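Local coordinates for alanine racemase, biosynthetic (Pseudomonas aeruginosa PAO1, PDB 6A2F), which is a pyridoxal phosphate-bearing protein of the alanine racemase family, joining an N-terminal TIM-type barrel to a C-terminal beta domain in a two-chain assembly, at residues Q173-E176 and S177-L181; L208-G211 and I212-G216; L223-E227 and L228-P232; P313-R316 and V317-V321; A326-S329 and V330-A334. One frame throughout, in Å; residues are numbered along the deposited sequence.

Contact 1 (Q173-E176 and S177-L181); sequences QQLE and SFLGL
Leu-175 and Leu-179 lie one turn apart on the last part of helix 169-179, their branches meeting at a slant. Leu-175 CG stands anti to the backbone N (chi1 -162°), which carries its methyls forward along the helix until CD1 comes to 3.8 Å from Leu-179 CD1. The CG of Leu-179 also settles 3.2 Å from the carbonyl O of Leu-175. That same oxygen accepts the N-H of Leu-179 at 2.9 Å. The firm side of the turn is the one facing the barrel. Phe-178 swings its ring away from the preceding turn onto Leu-156 and Met-205, while the amide of Gln-174 is held by Ala-161 N and Ser-126 OG. On the exposed side the Glu-176 carboxylate runs near that of Glu-172 on the previous turn. The bond from Gly-180 N to Glu-176 O is the most bent of the four i to i+4 bonds (139°), as the helix gives way to a turn. Helix 169-179 is amphipathic, as fits the outer helix of a beta-alpha-beta unit between strands 151-157 and 189-190: Phe-178 and Gln-174 face inward, and Gln-173, Glu-176 and Leu-179 look outward, where carboxylate repulsion is probably screened.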
loop_
_atom_site.group_PDB
_atom_site.type_symbol
_atom_site.label_atom_id
_atom_site.label_comp_id
_atom_site.label_asym_id
_atom_site.label_seq_id
_atom_site.Cartn_x
_atom_site.Cartn_y
_atom_site.Cartn_z
ATOM N N GLN A 173 -14.992 10.498 -28.697
ATOM C CA GLN A 173 -14.466 9.445 -29.565
ATOM C C GLN A 173 -14.842 8.056 -29.061
ATOM O O GLN A 173 -15.234 7.197 -29.851
ATOM C CB GLN A 173 -12.944 9.522 -29.661
ATOM C CG GLN A 173 -12.397 10.551 -30.628
ATOM C CD GLN A 173 -10.884 10.465 -30.745
ATOM O OE1 GLN A 173 -10.323 9.387 -30.970
ATOM N NE2 GLN A 173 -10.214 11.604 -30.586
ATOM N N GLN A 174 -14.704 7.845 -27.749
ATOM C CA GLN A 174 -14.963 6.542 -27.130
ATOM C C GLN A 174 -16.443 6.189 -27.181
ATOM O O GLN A 174 -16.807 5.034 -27.406
ATOM C CB GLN A 174 -14.454 6.512 -25.684
ATOM C CG GLN A 174 -12.943 6.411 -25.561
ATOM C CD GLN A 174 -12.486 6.134 -24.145
ATOM O OE1 GLN A 174 -12.247 7.054 -23.363
ATOM N NE2 GLN A 174 -12.351 4.856 -23.809
ATOM N N LEU A 175 -17.282 7.202 -26.987
ATOM C CA LEU A 175 -18.733 7.053 -27.007
ATOM C C LEU A 175 -19.220 6.723 -28.423
ATOM O O LEU A 175 -20.073 5.848 -28.605
ATOM C CB LEU A 175 -19.386 8.330 -26.460
ATOM C CG LEU A 175 -20.834 8.436 -25.950
ATOM C CD1 LEU A 175 -21.639 9.423 -26.781
ATOM C CD2 LEU A 175 -21.566 7.103 -25.812
ATOM N N GLU A 176 -18.650 7.409 -29.415
ATOM C CA GLU A 176 -18.971 7.168 -30.823
ATOM C C GLU A 176 -18.542 5.778 -31.275
ATOM O O GLU A 176 -19.262 5.122 -32.033
ATOM C CB GLU A 176 -18.346 8.242 -31.722
ATOM C CG GLU A 176 -19.158 9.527 -31.803
ATOM C CD GLU A 176 -18.390 10.682 -32.428
ATOM O OE1 GLU A 176 -17.442 10.434 -33.213
ATOM O OE2 GLU A 176 -18.736 11.847 -32.132
ATOM N N SER A 177 -17.376 5.337 -30.805
ATOM C CA SER A 177 -16.883 3.988 -31.069
ATOM C C SER A 177 -17.856 2.935 -30.530
ATOM O O SER A 177 -18.228 2.004 -31.246
ATOM C CB SER A 177 -15.496 3.797 -30.450
ATOM O OG SER A 177 -15.069 2.449 -30.553
ATOM N N PHE A 178 -18.264 3.107 -29.273
ATOM C CA PHE A 178 -19.231 2.238 -28.608
ATOM C C PHE A 178 -20.553 2.200 -29.375
ATOM O O PHE A 178 -21.044 1.119 -29.704
ATOM C CB PHE A 178 -19.454 2.711 -27.161
ATOM C CG PHE A 178 -20.214 1.734 -26.296
ATOM C CD1 PHE A 178 -21.607 1.676 -26.332
ATOM C CD2 PHE A 178 -19.536 0.887 -25.423
ATOM C CE1 PHE A 178 -22.307 0.783 -25.533
ATOM C CE2 PHE A 178 -20.229 -0.006 -24.618
ATOM C CZ PHE A 178 -21.616 -0.056 -24.671
ATOM N N LEU A 179 -21.107 3.379 -29.666
ATOM C CA LEU A 179 -22.394 3.505 -30.356
ATOM C C LEU A 179 -22.381 2.913 -31.767
ATOM O O LEU A 179 -23.412 2.448 -32.259
ATOM C CB LEU A 179 -22.840 4.970 -30.412
ATOM C CG LEU A 179 -23.267 5.667 -29.113
ATOM C CD1 LEU A 179 -23.275 7.175 -29.308
ATOM C CD2 LEU A 179 -24.623 5.181 -28.616
ATOM N N GLY A 180 -21.213 2.930 -32.408
ATOM C CA GLY A 180 -21.056 2.376 -33.749
ATOM C C GLY A 180 -21.187 0.861 -33.819
ATOM O O GLY A 180 -21.100 0.276 -34.900
ATOM N N LEU A 181 -21.389 0.223 -32.668
ATOM C CA LEU A 181 -21.565 -1.224 -32.618
ATOM C C LEU A 181 -22.989 -1.635 -32.248
ATOM O O LEU A 181 -23.313 -2.823 -32.241
ATOM C CB LEU A 181 -20.567 -1.862 -31.645
ATOM C CG LEU A 181 -19.074 -1.839 -31.983
ATOM C CD1 LEU A 181 -18.278 -2.288 -30.768
ATOM C CD2 LEU A 181 -18.749 -2.706 -33.191
#

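Contact 2 (L208-G211 and I212-G216); sequences LRPG and IMLYG
Pro-210 packs against two side chains of the 3-10 turn that follows it, Met-213 and Leu-214. Met-213 places CG between its backbone N and carbonyl carbon (chi1 77°), a less common choice that brings CG to 3.8 Å from Pro-210 CB; the chain then bends at its last torsion, with SD still beside the proline ring. Leu-214 has a first torsion of -98°, well off a staggered value. One of its methyls meets the ring, CD1 approaching Pro-210 CB at 3.7 Å, and the other meets the carbonyl, CD2 lying 3.3 Å from Pro-210 O. Gly-211 O is the polar centre of the turn. It accepts the N-H of Leu-214 at 2.9 Å from above the carbonyl plane, and Leu-214 CB sits only 3.1 Å from it. Tyr-215 brings its ring obliquely up to the same oxygen, CD2 at 3.2 Å, while its hydroxyl bonds to Val-32 O and its ring stacks with His-40. With the apolar side chains turned onto helices 10-22 and 194-199, the backbone N-H groups of Gly-211 and Ile-212 are given to the phosphate oxygens of the modified lysine at position 34. The turn thus forms part of the phosphate cradle, and the two N-H groups would probably help to offset the phosphate charge.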
loop_
_atom_site.group_PDB
_atom_site.type_symbol
_atom_site.label_atom_id
_atom_site.label_comp_id
_atom_site.label_asym_id
_atom_site.label_seq_id
_atom_site.Cartn_x
_atom_site.Cartn_y
_atom_site.Cartn_z
ATOM N N LEU A 208 -24.756 0.213 -15.170
ATOM C CA LEU A 208 -23.766 1.144 -14.650
ATOM C C LEU A 208 -22.683 0.368 -13.912
ATOM O O LEU A 208 -22.933 -0.732 -13.418
ATOM C CB LEU A 208 -24.430 2.136 -13.690
ATOM C CG LEU A 208 -25.709 2.857 -14.141
ATOM C CD1 LEU A 208 -26.301 3.630 -12.974
ATOM C CD2 LEU A 208 -25.465 3.775 -15.335
ATOM N N ARG A 209 -21.476 0.928 -13.837
ATOM C CA ARG A 209 -20.392 0.286 -13.091
ATOM C C ARG A 209 -19.749 1.255 -12.109
ATOM O O ARG A 209 -18.570 1.602 -12.270
ATOM C CB ARG A 209 -19.323 -0.280 -14.033
ATOM C CG ARG A 209 -19.849 -1.153 -15.158
ATOM C CD ARG A 209 -18.724 -1.903 -15.852
ATOM N NE ARG A 209 -17.649 -1.026 -16.318
ATOM C CZ ARG A 209 -17.630 -0.408 -17.498
ATOM N NH1 ARG A 209 -18.636 -0.544 -18.359
ATOM N NH2 ARG A 209 -16.598 0.360 -17.816
ATOM N N PRO A 210 -20.512 1.703 -11.089
ATOM C CA PRO A 210 -19.900 2.588 -10.100
ATOM C C PRO A 210 -18.953 1.858 -9.152
ATOM O O PRO A 210 -19.302 0.812 -8.598
ATOM C CB PRO A 210 -21.102 3.156 -9.342
ATOM C CG PRO A 210 -22.178 2.149 -9.511
ATOM C CD PRO A 210 -21.964 1.563 -10.874
ATOM N N GLY A 211 -17.752 2.416 -9.005
ATOM C CA GLY A 211 -16.771 1.970 -8.028
ATOM C C GLY A 211 -16.511 3.043 -6.985
ATOM O O GLY A 211 -17.180 3.092 -5.952
ATOM N N ILE A 212 -15.549 3.917 -7.274
ATOM C CA ILE A 212 -15.062 4.918 -6.319
ATOM C C ILE A 212 -16.167 5.759 -5.656
ATOM O O ILE A 212 -16.088 6.051 -4.454
ATOM C CB ILE A 212 -13.959 5.813 -6.949
ATOM C CG1 ILE A 212 -13.217 6.640 -5.883
ATOM C CG2 ILE A 212 -14.520 6.700 -8.053
ATOM C CD1 ILE A 212 -12.272 5.845 -5.003
ATOM N N MET A 213 -17.202 6.116 -6.421
ATOM C CA MET A 213 -18.294 6.943 -5.894
ATOM C C MET A 213 -19.057 6.253 -4.764
ATOM O O MET A 213 -19.620 6.920 -3.888
ATOM C CB MET A 213 -19.251 7.398 -7.005
ATOM C CG MET A 213 -20.229 6.341 -7.497
ATOM S SD MET A 213 -21.355 6.974 -8.759
ATOM C CE MET A 213 -22.451 7.997 -7.780
ATOM N N LEU A 214 -19.057 4.921 -4.784
ATOM C CA LEU A 214 -19.685 4.120 -3.740
ATOM C C LEU A 214 -19.066 4.380 -2.375
ATOM O O LEU A 214 -19.729 4.233 -1.350
ATOM C CB LEU A 214 -19.587 2.632 -4.080
ATOM C CG LEU A 214 -20.764 1.897 -4.739
ATOM C CD1 LEU A 214 -21.555 2.759 -5.714
ATOM C CD2 LEU A 214 -20.274 0.625 -5.412
ATOM N N TYR A 215 -17.803 4.788 -2.370
ATOM C CA TYR A 215 -17.046 4.916 -1.128
ATOM C C TYR A 215 -16.896 6.374 -0.670
ATOM O O TYR A 215 -16.186 6.669 0.292
ATOM C CB TYR A 215 -15.699 4.186 -1.257
ATOM C CG TYR A 215 -15.852 2.778 -1.809
ATOM C CD1 TYR A 215 -16.213 1.714 -0.980
ATOM C CD2 TYR A 215 -15.666 2.518 -3.168
ATOM C CE1 TYR A 215 -16.373 0.432 -1.483
ATOM C CE2 TYR A 215 -15.824 1.240 -3.683
ATOM C CZ TYR A 215 -16.176 0.199 -2.838
ATOM O OH TYR A 215 -16.324 -1.076 -3.352
ATOM N N GLY A 216 -17.597 7.271 -1.359
ATOM C CA GLY A 216 -17.638 8.679 -0.979
ATOM C C GLY A 216 -16.383 9.438 -1.351
ATOM O O GLY A 216 -16.012 10.413 -0.690
#

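Contact 3 (L223-E227 and L228-P232); sequences LSAAE and LGLKP
Leu-230 N bonds to Ala-225 O at 2.8 Å, a nearly straight link (157°) that closes the loop at its far end. Inside it, Gly-229 N reaches Ala-226 O at 3.1 Å, the donor standing well above the carbonyl plane. These nested bonds, with Gly-229 at positive phi, make a Schellman motif. At the other end of the same short turn Ser-224 and Glu-227 exchange bonds as in a capping box: Glu-227 OE2 accepts Ser-224 N at 2.9 Å through its lone pair turned away from the other carboxylate oxygen, and Glu-227 N gives a weak bond back to Ser-224 OG. A single helical turn is therefore fixed at both ends, although residues 225-227 lack regular helical bonding and Leu-228 N makes just weak bonds to Ser-224 O and Ala-225 O.

Packing surrounds this polar frame. Ala-225 CB lies 4.1 Å from Leu-230 CD1, the apolar pair expected to bracket a Schellman motif. Leu-228 crosses Leu-223 at about a right angle, CD2 to CD1 at 4.1 Å. With CG anti to the carbonyl carbon (chi1 -67°), Leu-228 rests CD1 3.4 Å from Ser-224 O and leans on Thr-218 and Leu-220. Leu-230 beds against Asn-16 and Leu-19 of helix 10-22 and against Met-213, so the loop is seated on that helix as the chain leaves strand 207-208 for strand 234-246.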
loop_
_atom_site.group_PDB
_atom_site.type_symbol
_atom_site.label_atom_id
_atom_site.label_comp_id
_atom_site.label_asym_id
_atom_site.label_seq_id
_atom_site.Cartn_x
_atom_site.Cartn_y
_atom_site.Cartn_z
ATOM N N LEU A 223 -15.170 18.643 -9.449
ATOM C CA LEU A 223 -16.205 18.653 -8.411
ATOM C C LEU A 223 -15.791 17.716 -7.274
ATOM O O LEU A 223 -15.153 16.689 -7.513
ATOM C CB LEU A 223 -17.578 18.260 -8.980
ATOM C CG LEU A 223 -18.376 19.295 -9.793
ATOM C CD1 LEU A 223 -19.521 18.632 -10.544
ATOM C CD2 LEU A 223 -18.910 20.427 -8.925
ATOM N N SER A 224 -16.137 18.082 -6.042
ATOM C CA SER A 224 -15.772 17.285 -4.867
ATOM C C SER A 224 -16.900 16.338 -4.462
ATOM O O SER A 224 -18.055 16.526 -4.858
ATOM C CB SER A 224 -15.393 18.188 -3.688
ATOM O OG SER A 224 -16.546 18.660 -3.010
ATOM N N ALA A 225 -16.553 15.332 -3.660
ATOM C CA ALA A 225 -17.515 14.349 -3.155
ATOM C C ALA A 225 -18.663 14.984 -2.368
ATOM O O ALA A 225 -19.811 14.544 -2.475
ATOM C CB ALA A 225 -16.806 13.300 -2.312
ATOM N N ALA A 226 -18.343 16.014 -1.584
ATOM C CA ALA A 226 -19.349 16.763 -0.828
ATOM C C ALA A 226 -20.334 17.492 -1.751
ATOM O O ALA A 226 -21.549 17.457 -1.516
ATOM C CB ALA A 226 -18.680 17.741 0.131
ATOM N N GLU A 227 -19.804 18.130 -2.799
ATOM C CA GLU A 227 -20.621 18.834 -3.799
ATOM C C GLU A 227 -21.509 17.872 -4.589
ATOM O O GLU A 227 -22.552 18.268 -5.114
ATOM C CB GLU A 227 -19.746 19.638 -4.774
ATOM C CG GLU A 227 -18.979 20.797 -4.151
ATOM C CD GLU A 227 -18.001 21.450 -5.116
ATOM O OE1 GLU A 227 -17.945 22.703 -5.143
ATOM O OE2 GLU A 227 -17.290 20.721 -5.847
ATOM N N LEU A 228 -21.082 16.613 -4.672
ATOM C CA LEU A 228 -21.826 15.573 -5.389
ATOM C C LEU A 228 -22.786 14.800 -4.479
ATOM O O LEU A 228 -23.520 13.924 -4.941
ATOM C CB LEU A 228 -20.857 14.618 -6.096
ATOM C CG LEU A 228 -20.044 15.214 -7.252
ATOM C CD1 LEU A 228 -18.751 14.437 -7.458
ATOM C CD2 LEU A 228 -20.864 15.263 -8.534
ATOM N N GLY A 229 -22.783 15.134 -3.191
ATOM C CA GLY A 229 -23.666 14.493 -2.219
ATOM C C GLY A 229 -23.239 13.095 -1.796
ATOM O O GLY A 229 -24.065 12.317 -1.316
ATOM N N LEU A 230 -21.956 12.781 -1.965
ATOM C CA LEU A 230 -21.415 11.470 -1.611
ATOM C C LEU A 230 -20.871 11.452 -0.185
ATOM O O LEU A 230 -20.032 12.285 0.177
ATOM C CB LEU A 230 -20.293 11.073 -2.573
ATOM C CG LEU A 230 -20.480 11.180 -4.084
ATOM C CD1 LEU A 230 -19.124 11.029 -4.756
ATOM C CD2 LEU A 230 -21.468 10.149 -4.606
ATOM N N LYS A 231 -21.334 10.491 0.613
ATOM C CA LYS A 231 -20.884 10.351 1.999
ATOM C C LYS A 231 -19.624 9.485 2.097
ATOM O O LYS A 231 -19.607 8.369 1.581
ATOM C CB LYS A 231 -21.996 9.761 2.865
ATOM C CG LYS A 231 -23.210 10.661 3.005
ATOM C CD LYS A 231 -24.219 10.060 3.969
ATOM C CE LYS A 231 -25.385 11.006 4.195
ATOM N NZ LYS A 231 -26.412 10.389 5.081
ATOM N N PRO A 232 -18.565 9.996 2.760
ATOM C CA PRO A 232 -17.305 9.248 2.871
ATOM C C PRO A 232 -17.466 7.962 3.671
ATOM O O PRO A 232 -18.047 7.972 4.755
ATOM C CB PRO A 232 -16.361 10.225 3.589
ATOM C CG PRO A 232 -17.254 11.217 4.252
ATOM C CD PRO A 232 -18.472 11.331 3.383
#

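Contact 4 (P313-R316 and V317-V321); sequences PEAR and VGDPV
Arg-316 and Asp-319 are joined by two hydrogen bonds that use both the N-H and the C=O of the arginine. The backbone bond, Asp-319 N to Arg-316 O at 3.1 Å, closes a type II beta turn with Val-317 and Gly-318 at its corners. The second comes from the Asp-319 side chain, whose OD2 takes the N-H of Arg-316 at 2.9 Å along an almost straight path (167°). The donor arrives from above the carboxylate plane, 67° out of it. Asp-319 CG lies anti to its carbonyl carbon (chi1 -76°), which folds the carboxylate back across the mouth of the turn.

Besides the bonds there are close polar and van der Waals contacts. The carboxylate carbon Asp-319 CG lies 3.1 Å from Arg-316 O, and both carboxylate oxygens are near that carbonyl, where electrostatic repulsion is probably offset by the two donated N-H groups. Asp-319 OD2 also touches Ala-315 CA at 3.5 Å.

Packing contacts run outward from the turn. Val-317 lies on Leu-243 and against Glu-104 of the second subunit, while Asp-319 and Val-321 touch Leu-240. From here the chain enters strand 320-322, whose antiparallel partners are strands 234-246 and 286-289; Gly-318 and Asp-319 already bond to the backbone of Leu-240, continuing into the mixed sheet of the C-terminal domain.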
loop_
_atom_site.group_PDB
_atom_site.type_symbol
_atom_site.label_atom_id
_atom_site.label_comp_id
_atom_site.label_asym_id
_atom_site.label_seq_id
_atom_site.Cartn_x
_atom_site.Cartn_y
_atom_site.Cartn_z
ATOM N N PRO A 313 -1.973 25.103 20.513
ATOM C CA PRO A 313 -1.279 25.011 21.807
ATOM C C PRO A 313 -1.913 24.014 22.772
ATOM O O PRO A 313 -1.227 23.495 23.655
ATOM C CB PRO A 313 -1.395 26.432 22.381
ATOM C CG PRO A 313 -1.799 27.301 21.235
ATOM C CD PRO A 313 -2.605 26.422 20.329
ATOM N N GLU A 314 -3.206 23.750 22.597
ATOM C CA GLU A 314 -3.948 22.870 23.500
ATOM C C GLU A 314 -3.881 21.378 23.137
ATOM O O GLU A 314 -4.372 20.529 23.889
ATOM C CB GLU A 314 -5.405 23.339 23.636
ATOM C CG GLU A 314 -5.590 24.588 24.501
ATOM C CD GLU A 314 -5.428 24.330 25.999
ATOM O OE1 GLU A 314 -4.868 23.282 26.392
ATOM O OE2 GLU A 314 -5.865 25.186 26.799
ATOM N N ALA A 315 -3.267 21.063 21.997
ATOM C CA ALA A 315 -3.079 19.675 21.576
ATOM C C ALA A 315 -2.184 18.920 22.560
ATOM O O ALA A 315 -1.158 19.440 22.998
ATOM C CB ALA A 315 -2.496 19.620 20.171
ATOM N N ARG A 316 -2.591 17.700 22.909
ATOM C CA ARG A 316 -1.877 16.871 23.882
ATOM C C ARG A 316 -1.712 15.442 23.381
ATOM O O ARG A 316 -2.492 14.981 22.546
ATOM C CB ARG A 316 -2.613 16.864 25.231
ATOM C CG ARG A 316 -2.682 18.216 25.929
ATOM C CD ARG A 316 -1.353 18.584 26.574
ATOM N NE ARG A 316 -1.335 18.291 28.008
ATOM C CZ ARG A 316 -1.557 19.191 28.967
ATOM N NH1 ARG A 316 -1.524 18.822 30.244
ATOM N NH2 ARG A 316 -1.812 20.459 28.654
ATOM N N VAL A 317 -0.692 14.749 23.890
ATOM C CA VAL A 317 -0.498 13.323 23.617
ATOM C C VAL A 317 -1.774 12.556 23.975
ATOM O O VAL A 317 -2.319 12.720 25.072
ATOM C CB VAL A 317 0.715 12.750 24.385
ATOM C CG1 VAL A 317 0.735 11.224 24.333
ATOM C CG2 VAL A 317 2.012 13.316 23.824
ATOM N N GLY A 318 -2.254 11.743 23.034
ATOM C CA GLY A 318 -3.489 10.990 23.208
ATOM C C GLY A 318 -4.637 11.506 22.358
ATOM O O GLY A 318 -5.624 10.798 22.158
ATOM N N ASP A 319 -4.510 12.737 21.860
ATOM C CA ASP A 319 -5.547 13.367 21.030
ATOM C C ASP A 319 -5.764 12.626 19.707
ATOM O O ASP A 319 -4.805 12.152 19.097
ATOM C CB ASP A 319 -5.207 14.838 20.757
ATOM C CG ASP A 319 -5.458 15.748 21.969
ATOM O OD1 ASP A 319 -5.876 15.257 23.043
ATOM O OD2 ASP A 319 -5.223 16.971 21.836
ATOM N N PRO A 320 -7.032 12.517 19.265
ATOM C CA PRO A 320 -7.336 11.821 18.015
ATOM C C PRO A 320 -6.822 12.575 16.793
ATOM O O PRO A 320 -6.887 13.805 16.747
ATOM C CB PRO A 320 -8.867 11.771 18.004
ATOM C CG PRO A 320 -9.295 12.913 18.865
ATOM C CD PRO A 320 -8.251 13.005 19.939
ATOM N N VAL A 321 -6.305 11.836 15.817
ATOM C CA VAL A 321 -5.823 12.424 14.574
ATOM C C VAL A 321 -6.572 11.805 13.398
ATOM O O VAL A 321 -6.476 10.599 13.170
ATOM C CB VAL A 321 -4.296 12.227 14.398
ATOM C CG1 VAL A 321 -3.842 12.658 13.008
ATOM C CG2 VAL A 321 -3.525 12.995 15.459
#

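Contact 5 (A326-S329 and V330-A334); sequences AGLS and VDEVA
Ser-329 caps the start of helix 330-336, which follows strand 320-322 in the C-terminal domain, and its side chain meets that of Asp-331 two residues on. Ser-329 OG is anti to its backbone N (chi1 -176°), which turns it forward over the first helical N-H groups, where it accepts the N-H of Asp-331 at 3.3 Å in a bent bond of 142°. The carbonyl O of Ser-329 opens the regular helical pattern by taking the N-H of Val-333 at 3.1 Å.

The arrangement only resembles a capping box: Ser-329 OG takes the N-H of the second helical residue, Asp-331, rather than the third, and the side chain of the third, Glu-332, reaches the N-H of the cap through a water. This water accepts from Ser-329 N at 3.0 Å and donates to Glu-332 OE1. A second water bonds to Ser-329 OG and donates to Asp-331 OD2. Next to the cap sits a hydrophobic staple: Leu-328 CD2 packs 3.8 Å from Val-333 CG2, the two side chains crossing at about a right angle. The other methyl, Leu-328 CD1, presses against Glu-332 OE1 at 3.4 Å, with Pro-286 and Leu-288 also touching the leucine.

Both acidic residues have partners outside the cap. Glu-332 OE2 forms a salt bridge with Arg-293. Asp-331 receives Ser-217 OG on one oxygen and Thr-218 N on the other, tying the helix start to the loop that leads from the barrel, and the helix dipole would probably stabilise both carboxylates.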
loop_
_atom_site.group_PDB
_atom_site.type_symbol
_atom_site.label_atom_id
_atom_site.label_comp_id
_atom_site.label_asym_id
_atom_site.label_seq_id
_atom_site.Cartn_x
_atom_site.Cartn_y
_atom_site.Cartn_z
ATOM N N ALA A 326 -14.799 11.882 7.469
ATOM C CA ALA A 326 -15.918 12.818 7.350
ATOM C C ALA A 326 -15.494 14.276 7.579
ATOM O O ALA A 326 -16.156 15.198 7.102
ATOM C CB ALA A 326 -17.046 12.427 8.293
ATOM N N GLY A 327 -14.393 14.474 8.302
ATOM C CA GLY A 327 -13.885 15.816 8.582
ATOM C C GLY A 327 -12.934 16.337 7.517
ATOM O O GLY A 327 -12.931 17.526 7.207
ATOM N N LEU A 328 -12.122 15.441 6.964
ATOM C CA LEU A 328 -11.109 15.796 5.974
ATOM C C LEU A 328 -11.148 14.788 4.835
ATOM O O LEU A 328 -10.991 13.582 5.054
ATOM C CB LEU A 328 -9.720 15.831 6.621
ATOM C CG LEU A 328 -8.469 15.970 5.741
ATOM C CD1 LEU A 328 -8.452 17.271 4.945
ATOM C CD2 LEU A 328 -7.213 15.846 6.591
ATOM N N SER A 329 -11.365 15.290 3.622
ATOM C CA SER A 329 -11.609 14.434 2.465
ATOM C C SER A 329 -10.358 13.699 2.004
ATOM O O SER A 329 -9.290 14.302 1.830
ATOM C CB SER A 329 -12.197 15.243 1.310
ATOM O OG SER A 329 -12.525 14.395 0.221
ATOM N N VAL A 330 -10.508 12.393 1.804
ATOM C CA VAL A 330 -9.433 11.557 1.275
ATOM C C VAL A 330 -8.939 12.150 -0.051
ATOM O O VAL A 330 -7.753 12.056 -0.393
ATOM C CB VAL A 330 -9.875 10.068 1.149
ATOM C CG1 VAL A 330 -11.045 9.899 0.186
ATOM C CG2 VAL A 330 -8.708 9.175 0.749
ATOM N N ASP A 331 -9.857 12.803 -0.762
ATOM C CA ASP A 331 -9.554 13.462 -2.031
ATOM C C ASP A 331 -8.621 14.653 -1.865
ATOM O O ASP A 331 -7.698 14.820 -2.658
ATOM C CB ASP A 331 -10.844 13.858 -2.752
ATOM C CG ASP A 331 -11.716 12.658 -3.070
ATOM O OD1 ASP A 331 -11.161 11.631 -3.518
ATOM O OD2 ASP A 331 -12.949 12.729 -2.858
ATOM N N GLU A 332 -8.840 15.461 -0.829
ATOM C CA GLU A 332 -7.949 16.589 -0.548
ATOM C C GLU A 332 -6.547 16.099 -0.184
ATOM O O GLU A 332 -5.552 16.618 -0.700
ATOM C CB GLU A 332 -8.506 17.496 0.559
ATOM C CG GLU A 332 -7.849 18.873 0.610
ATOM C CD GLU A 332 -8.124 19.638 1.896
ATOM O OE1 GLU A 332 -9.235 19.524 2.453
ATOM O OE2 GLU A 332 -7.224 20.373 2.354
ATOM N N VAL A 333 -6.478 15.095 0.693
ATOM C CA VAL A 333 -5.195 14.533 1.130
ATOM C C VAL A 333 -4.438 13.936 -0.057
ATOM O O VAL A 333 -3.242 14.182 -0.223
ATOM C CB VAL A 333 -5.363 13.487 2.259
ATOM C CG1 VAL A 333 -4.015 12.931 2.697
ATOM C CG2 VAL A 333 -6.074 14.101 3.452
ATOM N N ALA A 334 -5.151 13.177 -0.885
ATOM C CA ALA A 334 -4.576 12.578 -2.088
ATOM C C ALA A 334 -4.056 13.624 -3.079
ATOM O O ALA A 334 -3.002 13.432 -3.688
ATOM C CB ALA A 334 -5.595 11.678 -2.759
HETATM O O HOH W 1 -11.399 18.228 2.821
HETATM O O HOH W 2 -14.009 15.208 -2.547
#

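Along the chain the contacts follow one another in order, from the outer barrel helix 169-179 to helix 330-336 of the C-terminal domain. Contact 1 lies at one extreme, its centre about 23 Å from that of contact 2 and about 55 Å from that of contact 4, which lies on the opposite side of the chain's centre. The middle of the molecule is denser: contacts 2 and 3 touch through Gly-216 and Ala-225, with centres about 12 Å apart, and contact 3 touches contact 5 through Pro-232 and Ala-326. These three make a continuous bridge from the cofactor-binding end of the barrel to the beta domain, while contact 4 enters the domain's mixed sheet near the second subunit.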